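Local coordinates for protein O-methyltransferase (Burkholderia thailandensis, PDB 3MCZ) that probably transfers a methyl group from S-adenosyl-L-methionine to a hydroxyl oxygen of its substrate, working as a dimer, at residues 60-65 with 71-76; 93-98 with 102-107; 184-189 with 271-276. All coordinates share one frame; numbering follows the deposited sequence.

Contact 1 of 3, residues 60-65 with 71-76; sequences AEVAAS and GKAAIL
A63 and A73 meet methyl to methyl. Their CB atoms lie 4.1 Å apart, and because neither side chain reaches beyond CB, the backbones come close: A63 CA and A73 CA are 5.9 Å apart. V62 adds a second, looser touch. Its CG1 stands anti to the backbone N (chi1 169°), and V62 CG1 comes within 4.4 Å of A73 CB. The methyl of A73 is thus approached by A63 CB and one prong of V62. No hydrogen bond links the two segments, and all three residues are buried. The two helices, 59-66 and 70-82, are joined by a tight turn and form the helix-turn-helix of the winged-helix-like dimerisation domain. V62 also leans on L49 and L52 of helix 49-52 and on L77, while A73 also touches M68 of the turn. On another side of helix 70-82, K72 runs out almost fully extended, its last three torsions all near 180°. This carries NZ to the second subunit, where it bonds to the backbone oxygens of I131 and S134 and to N312 OD1.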
loop_
_atom_site.group_PDB
_atom_site.type_symbol
_atom_site.label_atom_id
_atom_site.label_comp_id
_atom_site.label_asym_id
_atom_site.label_seq_id
_atom_site.Cartn_x
_atom_site.Cartn_y
_atom_site.Cartn_z
ATOM N N ALA A 60 9.897 2.381 -26.814
ATOM C CA ALA A 60 9.326 3.079 -27.979
ATOM C C ALA A 60 8.012 2.466 -28.449
ATOM O O ALA A 60 7.071 3.201 -28.754
ATOM C CB ALA A 60 10.296 3.123 -29.139
ATOM N N GLU A 61 7.959 1.134 -28.529
ATOM C CA GLU A 61 6.758 0.424 -28.983
ATOM C C GLU A 61 5.625 0.526 -27.965
ATOM O O GLU A 61 4.483 0.793 -28.331
ATOM C CB GLU A 61 7.075 -1.038 -29.281
ATOM C CG GLU A 61 7.945 -1.190 -30.523
ATOM C CD GLU A 61 8.556 -2.581 -30.687
ATOM O OE1 GLU A 61 8.804 -3.286 -29.688
ATOM O OE2 GLU A 61 8.804 -2.958 -31.851
ATOM N N VAL A 62 5.934 0.321 -26.684
ATOM C CA VAL A 62 4.938 0.509 -25.637
ATOM C C VAL A 62 4.380 1.935 -25.677
ATOM O O VAL A 62 3.158 2.124 -25.585
ATOM C CB VAL A 62 5.536 0.205 -24.227
ATOM C CG1 VAL A 62 4.616 0.651 -23.137
ATOM C CG2 VAL A 62 5.839 -1.285 -24.103
ATOM N N ALA A 63 5.264 2.919 -25.815
ATOM C CA ALA A 63 4.895 4.340 -25.791
ATOM C C ALA A 63 4.021 4.697 -26.973
ATOM O O ALA A 63 3.037 5.420 -26.817
ATOM C CB ALA A 63 6.143 5.239 -25.765
ATOM N N ALA A 64 4.373 4.174 -28.141
ATOM C CA ALA A 64 3.584 4.426 -29.359
ATOM C C ALA A 64 2.175 3.852 -29.200
ATOM O O ALA A 64 1.203 4.516 -29.555
ATOM C CB ALA A 64 4.260 3.851 -30.573
ATOM N N SER A 65 2.076 2.635 -28.659
ATOM C CA SER A 65 0.792 1.956 -28.465
ATOM C C SER A 65 -0.134 2.702 -27.540
ATOM O O SER A 65 -1.324 2.792 -27.808
ATOM C CB SER A 65 0.985 0.547 -27.880
ATOM O OG SER A 65 1.424 -0.372 -28.866
ATOM N N GLY A 71 10.472 8.181 -22.710
ATOM C CA GLY A 71 11.345 8.158 -21.548
ATOM C C GLY A 71 10.639 7.720 -20.275
ATOM O O GLY A 71 11.202 6.985 -19.448
ATOM N N LYS A 72 9.395 8.157 -20.122
ATOM C CA LYS A 72 8.572 7.780 -18.966
ATOM C C LYS A 72 8.094 6.339 -19.042
ATOM O O LYS A 72 8.117 5.627 -18.033
ATOM C CB LYS A 72 7.406 8.759 -18.812
ATOM C CG LYS A 72 7.860 10.221 -18.618
ATOM C CD LYS A 72 6.707 11.041 -18.049
ATOM C CE LYS A 72 7.001 12.523 -17.997
ATOM N NZ LYS A 72 5.864 13.189 -17.273
ATOM N N ALA A 73 7.744 5.868 -20.238
ATOM C CA ALA A 73 7.376 4.466 -20.407
ATOM C C ALA A 73 8.537 3.582 -20.013
ATOM O O ALA A 73 8.322 2.551 -19.374
ATOM C CB ALA A 73 6.909 4.152 -21.844
ATOM N N ALA A 74 9.755 3.985 -20.393
ATOM C CA ALA A 74 10.980 3.258 -20.005
ATOM C C ALA A 74 11.124 3.162 -18.493
ATOM O O ALA A 74 11.421 2.114 -17.986
ATOM C CB ALA A 74 12.234 3.908 -20.629
ATOM N N ILE A 75 10.905 4.257 -17.783
ATOM C CA ILE A 75 10.979 4.243 -16.328
ATOM C C ILE A 75 9.972 3.212 -15.723
ATOM O O ILE A 75 10.319 2.433 -14.825
ATOM C CB ILE A 75 10.767 5.678 -15.750
ATOM C CG1 ILE A 75 11.905 6.618 -16.160
ATOM C CG2 ILE A 75 10.692 5.638 -14.235
ATOM C CD1 ILE A 75 11.584 8.108 -15.911
ATOM N N LEU A 76 8.735 3.213 -16.233
ATOM C CA LEU A 76 7.734 2.292 -15.739
ATOM C C LEU A 76 8.151 0.852 -16.034
ATOM O O LEU A 76 8.033 -0.006 -15.174
ATOM C CB LEU A 76 6.381 2.576 -16.344
ATOM C CG LEU A 76 5.262 1.587 -15.927
ATOM C CD1 LEU A 76 4.939 1.579 -14.449
ATOM C CD2 LEU A 76 4.032 1.881 -16.766
#

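Contact 2 of 3, residues 93-98 with 102-107; sequences FRNTAL and YLTTTS
Y102 packs beside L98, one turn earlier in the same helix, through its ring atoms CD2 and CE2. Its CG sits anti to its own carbonyl carbon (chi1 -59°), which swings the ring toward L98. Y102 CB lies 3.7 Å from L98 O. At CG the same oxygen is slightly farther off. On the ring, Y102 CD2 meets two atoms: L98 O at 3.4 Å and L98 CD1 at 3.6 Å. At the next ring atom, Y102 CE2 is 3.8 Å from L98 CD1. The hydroxyl end runs on past L98. The two side chains cross at about a right angle. L98 O is also the acceptor of Y102 N at 3.0 Å, an ordinary helical bond with an N-H...O angle of 153°.

A second touch joins N95 and T104. N95 ND2 lies 3.5 Å from the methyl T104 CG2, a contact without a hydrogen bond. The amide is held elsewhere: OD1 by T53 OG1, ND2 by F50 O and E100 OE1. T104 OG1 is bonded to E100 O.

The contact spans helix 97-103, which follows directly on the wing hairpin of strands 86-89 and 92-95. L103 and T104 rest on helix 49-52, and L98, Y102 and L103 pack on S24, V25 and L28 of the second subunit.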
loop_
_atom_site.group_PDB
_atom_site.type_symbol
_atom_site.label_atom_id
_atom_site.label_comp_id
_atom_site.label_asym_id
_atom_site.label_seq_id
_atom_site.Cartn_x
_atom_site.Cartn_y
_atom_site.Cartn_z
ATOM N N PHE A 93 11.054 -5.747 -23.451
ATOM C CA PHE A 93 10.422 -6.216 -22.237
ATOM C C PHE A 93 9.293 -7.151 -22.593
ATOM O O PHE A 93 8.466 -6.830 -23.457
ATOM C CB PHE A 93 9.830 -5.035 -21.459
ATOM C CG PHE A 93 10.859 -4.096 -20.896
ATOM C CD1 PHE A 93 11.355 -3.059 -21.666
ATOM C CD2 PHE A 93 11.327 -4.236 -19.588
ATOM C CE1 PHE A 93 12.310 -2.180 -21.151
ATOM C CE2 PHE A 93 12.269 -3.334 -19.075
ATOM C CZ PHE A 93 12.759 -2.326 -19.872
ATOM N N ARG A 94 9.260 -8.280 -21.892
ATOM C CA ARG A 94 8.223 -9.282 -22.075
ATOM C C ARG A 94 7.799 -9.825 -20.713
ATOM O O ARG A 94 8.551 -9.761 -19.735
ATOM C CB ARG A 94 8.703 -10.411 -23.001
ATOM C CG ARG A 94 9.733 -11.351 -22.396
ATOM C CD ARG A 94 10.094 -12.492 -23.358
ATOM N NE ARG A 94 11.002 -13.437 -22.717
ATOM C CZ ARG A 94 12.286 -13.184 -22.496
ATOM N NH1 ARG A 94 12.804 -12.022 -22.878
ATOM N NH2 ARG A 94 13.055 -14.087 -21.901
ATOM N N ASN A 95 6.575 -10.334 -20.652
ATOM C CA ASN A 95 6.012 -10.881 -19.427
ATOM C C ASN A 95 6.786 -12.042 -18.861
ATOM O O ASN A 95 7.194 -12.947 -19.581
ATOM C CB ASN A 95 4.592 -11.381 -19.662
ATOM C CG ASN A 95 3.636 -10.272 -19.987
ATOM O OD1 ASN A 95 3.917 -9.112 -19.716
ATOM N ND2 ASN A 95 2.485 -10.627 -20.547
ATOM N N THR A 96 6.909 -12.049 -17.544
ATOM C CA THR A 96 7.399 -13.218 -16.836
ATOM C C THR A 96 6.291 -14.270 -16.740
ATOM O O THR A 96 5.135 -13.994 -17.074
ATOM C CB THR A 96 7.821 -12.868 -15.433
ATOM O OG1 THR A 96 6.709 -12.257 -14.758
ATOM C CG2 THR A 96 9.009 -11.908 -15.491
ATOM N N ALA A 97 6.665 -15.464 -16.276
ATOM C CA ALA A 97 5.721 -16.567 -16.122
ATOM C C ALA A 97 4.542 -16.162 -15.234
ATOM O O ALA A 97 3.390 -16.350 -15.589
ATOM C CB ALA A 97 6.434 -17.819 -15.579
ATOM N N LEU A 98 4.840 -15.569 -14.084
ATOM C CA LEU A 98 3.792 -15.094 -13.166
ATOM C C LEU A 98 2.817 -14.128 -13.863
ATOM O O LEU A 98 1.599 -14.276 -13.795
ATOM C CB LEU A 98 4.460 -14.364 -11.992
ATOM C CG LEU A 98 3.565 -13.874 -10.854
ATOM C CD1 LEU A 98 3.019 -15.066 -10.085
ATOM C CD2 LEU A 98 4.344 -12.922 -9.959
ATOM N N TYR A 102 -1.234 -14.867 -14.563
ATOM C CA TYR A 102 -2.245 -14.229 -13.690
ATOM C C TYR A 102 -2.654 -12.831 -14.090
ATOM O O TYR A 102 -3.647 -12.307 -13.599
ATOM C CB TYR A 102 -1.762 -14.231 -12.240
ATOM C CG TYR A 102 -1.489 -15.608 -11.675
ATOM C CD1 TYR A 102 -2.527 -16.476 -11.348
ATOM C CD2 TYR A 102 -0.194 -16.042 -11.471
ATOM C CE1 TYR A 102 -2.268 -17.765 -10.825
ATOM C CE2 TYR A 102 0.082 -17.324 -10.951
ATOM C CZ TYR A 102 -0.954 -18.165 -10.620
ATOM O OH TYR A 102 -0.658 -19.416 -10.116
ATOM N N LEU A 103 -1.894 -12.191 -14.975
ATOM C CA LEU A 103 -2.117 -10.768 -15.256
ATOM C C LEU A 103 -2.410 -10.470 -16.730
ATOM O O LEU A 103 -2.435 -9.305 -17.137
ATOM C CB LEU A 103 -0.907 -9.961 -14.784
ATOM C CG LEU A 103 -0.610 -9.981 -13.276
ATOM C CD1 LEU A 103 0.689 -9.167 -12.989
ATOM C CD2 LEU A 103 -1.828 -9.480 -12.480
ATOM N N THR A 104 -2.626 -11.516 -17.530
ATOM C CA THR A 104 -3.043 -11.365 -18.911
ATOM C C THR A 104 -4.546 -11.662 -19.019
ATOM O O THR A 104 -5.024 -12.665 -18.474
ATOM C CB THR A 104 -2.242 -12.298 -19.869
ATOM O OG1 THR A 104 -2.332 -13.671 -19.449
ATOM C CG2 THR A 104 -0.777 -11.856 -19.912
ATOM N N THR A 105 -5.279 -10.800 -19.724
ATOM C CA THR A 105 -6.744 -10.881 -19.750
ATOM C C THR A 105 -7.271 -12.207 -20.353
ATOM O O THR A 105 -8.367 -12.655 -20.030
ATOM C CB THR A 105 -7.355 -9.718 -20.564
ATOM O OG1 THR A 105 -6.925 -9.836 -21.914
ATOM C CG2 THR A 105 -6.921 -8.374 -20.037
ATOM N N THR A 106 -6.466 -12.828 -21.199
ATOM C CA THR A 106 -6.849 -14.047 -21.880
ATOM C C THR A 106 -6.567 -15.289 -21.039
ATOM O O THR A 106 -6.930 -16.389 -21.458
ATOM C CB THR A 106 -6.075 -14.172 -23.222
ATOM O OG1 THR A 106 -4.667 -13.912 -23.012
ATOM C CG2 THR A 106 -6.606 -13.158 -24.238
ATOM N N SER A 107 -5.914 -15.154 -19.882
ATOM C CA SER A 107 -5.560 -16.345 -19.121
ATOM C C SER A 107 -6.730 -16.819 -18.311
ATOM O O SER A 107 -7.394 -16.026 -17.634
ATOM C CB SER A 107 -4.389 -16.129 -18.181
ATOM O OG SER A 107 -4.281 -17.224 -17.279
#

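Contact 3 of 3, residues 184-189 with 271-276; sequences IDLAGG and GHAAGL
The forked end of L186 spreads toward segment 271-276, one branch to each of two partners. L186 CD1 presses on A273, 3.5 Å from its CB and 4.0 Å from its CA. With only a methyl at this position, the helix surface is low enough to receive the leucine branch. The other branch, L186 CD2, meets L276 CD1 at 4.0 Å, and these two leucines approach tip to tip. L276 CD1 does double duty. It sits on the shallow groove between the touching methyls L186 CD2 and I184 CG2, with I184 CG2 at 4.2 Å. That methyl of I184 stands anti to the backbone N, while CG1 takes the place beside it (chi1 -71°). I184 and L276 cross at about a right angle, so I184 flanks the leucine instead of meeting it end on. The fit is all apolar, with no hydrogen bond across, and all four residues are buried. W209 of strand 205-210 and V252 of strand 251-255 both touch L186 and L276. F244 also packs on L276.

Strand 182-186 is an inner strand of the mixed sheet, between 205-210 and 251-255, and helix 263-275 covers one face of it. At the strand's end, D185 to G188 form a type II turn, with positive phi at A187. The sequence DLAGG here, at the end of the first strand of a Rossmann-like fold, matches the glycine-rich loop of S-adenosylmethionine-dependent methyltransferases. It probably lines the cofactor pocket.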
loop_
_atom_site.group_PDB
_atom_site.type_symbol
_atom_site.label_atom_id
_atom_site.label_comp_id
_atom_site.label_asym_id
_atom_site.label_seq_id
_atom_site.Cartn_x
_atom_site.Cartn_y
_atom_site.Cartn_z
ATOM N N ILE A 184 -29.957 -25.341 1.933
ATOM C CA ILE A 184 -30.261 -23.926 1.852
ATOM C C ILE A 184 -28.956 -23.121 2.057
ATOM O O ILE A 184 -28.257 -23.321 3.054
ATOM C CB ILE A 184 -31.326 -23.571 2.897
ATOM C CG1 ILE A 184 -32.666 -24.144 2.490
ATOM C CG2 ILE A 184 -31.397 -22.085 3.112
ATOM C CD1 ILE A 184 -33.778 -23.907 3.488
ATOM N N ASP A 185 -28.617 -22.264 1.087
ATOM C CA ASP A 185 -27.410 -21.393 1.127
ATOM C C ASP A 185 -27.874 -19.954 1.452
ATOM O O ASP A 185 -28.418 -19.235 0.591
ATOM C CB ASP A 185 -26.694 -21.448 -0.239
ATOM C CG ASP A 185 -25.249 -20.923 -0.209
ATOM O OD1 ASP A 185 -24.672 -20.677 0.894
ATOM O OD2 ASP A 185 -24.669 -20.777 -1.326
ATOM N N LEU A 186 -27.660 -19.545 2.688
ATOM C CA LEU A 186 -28.139 -18.270 3.180
ATOM C C LEU A 186 -27.120 -17.171 2.816
ATOM O O LEU A 186 -25.934 -17.291 3.102
ATOM C CB LEU A 186 -28.385 -18.324 4.688
ATOM C CG LEU A 186 -29.475 -19.290 5.217
ATOM C CD1 LEU A 186 -29.363 -19.386 6.762
ATOM C CD2 LEU A 186 -30.898 -18.917 4.773
ATOM N N ALA A 187 -27.577 -16.108 2.159
ATOM C CA ALA A 187 -26.648 -15.064 1.748
ATOM C C ALA A 187 -25.676 -15.675 0.744
ATOM O O ALA A 187 -24.489 -15.312 0.710
ATOM C CB ALA A 187 -25.881 -14.491 2.959
ATOM N N GLY A 188 -26.181 -16.613 -0.058
ATOM C CA GLY A 188 -25.331 -17.459 -0.886
ATOM C C GLY A 188 -24.601 -16.698 -1.970
ATOM O O GLY A 188 -23.548 -17.145 -2.448
ATOM N N GLY A 189 -25.182 -15.571 -2.386
ATOM C CA GLY A 189 -24.513 -14.613 -3.275
ATOM C C GLY A 189 -24.157 -15.187 -4.615
ATOM O O GLY A 189 -25.046 -15.603 -5.377
ATOM N N GLY A 271 -29.500 -18.018 14.994
ATOM C CA GLY A 271 -30.702 -18.667 15.482
ATOM C C GLY A 271 -31.733 -19.055 14.427
ATOM O O GLY A 271 -32.288 -20.155 14.453
ATOM N N HIS A 272 -32.001 -18.138 13.511
ATOM C CA HIS A 272 -32.944 -18.394 12.442
ATOM C C HIS A 272 -32.419 -19.527 11.555
ATOM O O HIS A 272 -33.184 -20.411 11.142
ATOM C CB HIS A 272 -33.111 -17.151 11.588
ATOM C CG HIS A 272 -33.768 -16.007 12.296
ATOM N ND1 HIS A 272 -33.550 -14.693 11.941
ATOM C CD2 HIS A 272 -34.627 -15.979 13.336
ATOM C CE1 HIS A 272 -34.246 -13.902 12.739
ATOM N NE2 HIS A 272 -34.893 -14.658 13.606
ATOM N N ALA A 273 -31.132 -19.469 11.255
ATOM C CA ALA A 273 -30.480 -20.467 10.417
ATOM C C ALA A 273 -30.597 -21.839 11.036
ATOM O O ALA A 273 -30.944 -22.820 10.357
ATOM C CB ALA A 273 -29.000 -20.132 10.192
ATOM N N ALA A 274 -30.294 -21.894 12.322
ATOM C CA ALA A 274 -30.333 -23.142 13.059
ATOM C C ALA A 274 -31.772 -23.698 13.021
ATOM O O ALA A 274 -31.956 -24.891 12.866
ATOM C CB ALA A 274 -29.876 -22.928 14.474
ATOM N N GLY A 275 -32.771 -22.825 13.142
ATOM C CA GLY A 275 -34.168 -23.261 13.101
ATOM C C GLY A 275 -34.547 -23.947 11.781
ATOM O O GLY A 275 -35.484 -24.752 11.731
ATOM N N LEU A 276 -33.812 -23.655 10.705
ATOM C CA LEU A 276 -34.090 -24.301 9.408
ATOM C C LEU A 276 -33.557 -25.740 9.315
ATOM O O LEU A 276 -33.965 -26.481 8.414
ATOM C CB LEU A 276 -33.502 -23.497 8.261
ATOM C CG LEU A 276 -34.016 -22.092 7.919
ATOM C CD1 LEU A 276 -33.089 -21.527 6.893
ATOM C CD2 LEU A 276 -35.416 -22.223 7.380
#

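The three contacts follow one another along the chain without overlap. Contacts 1 and 2 share the dimerisation domain, with centres 18 Å apart and nearest atoms about 5 Å apart. The wing hairpin, 86-89 with 92-95, leads from helix 70-82 of contact 1 into helix 97-103 of contact 2, and helix 49-52 touches both. Contact 3 belongs to the Rossmann-like methyltransferase domain, on the opposite side of the chain's centre. Its centre is 53 Å from that of contact 1 and 40 Å from that of contact 2. Contacts 1 and 2 both meet the second subunit, and contact 1 meets residues of its methyltransferase domain. Contact 3, beside the probable cofactor loop, meets no other chain of the assembly.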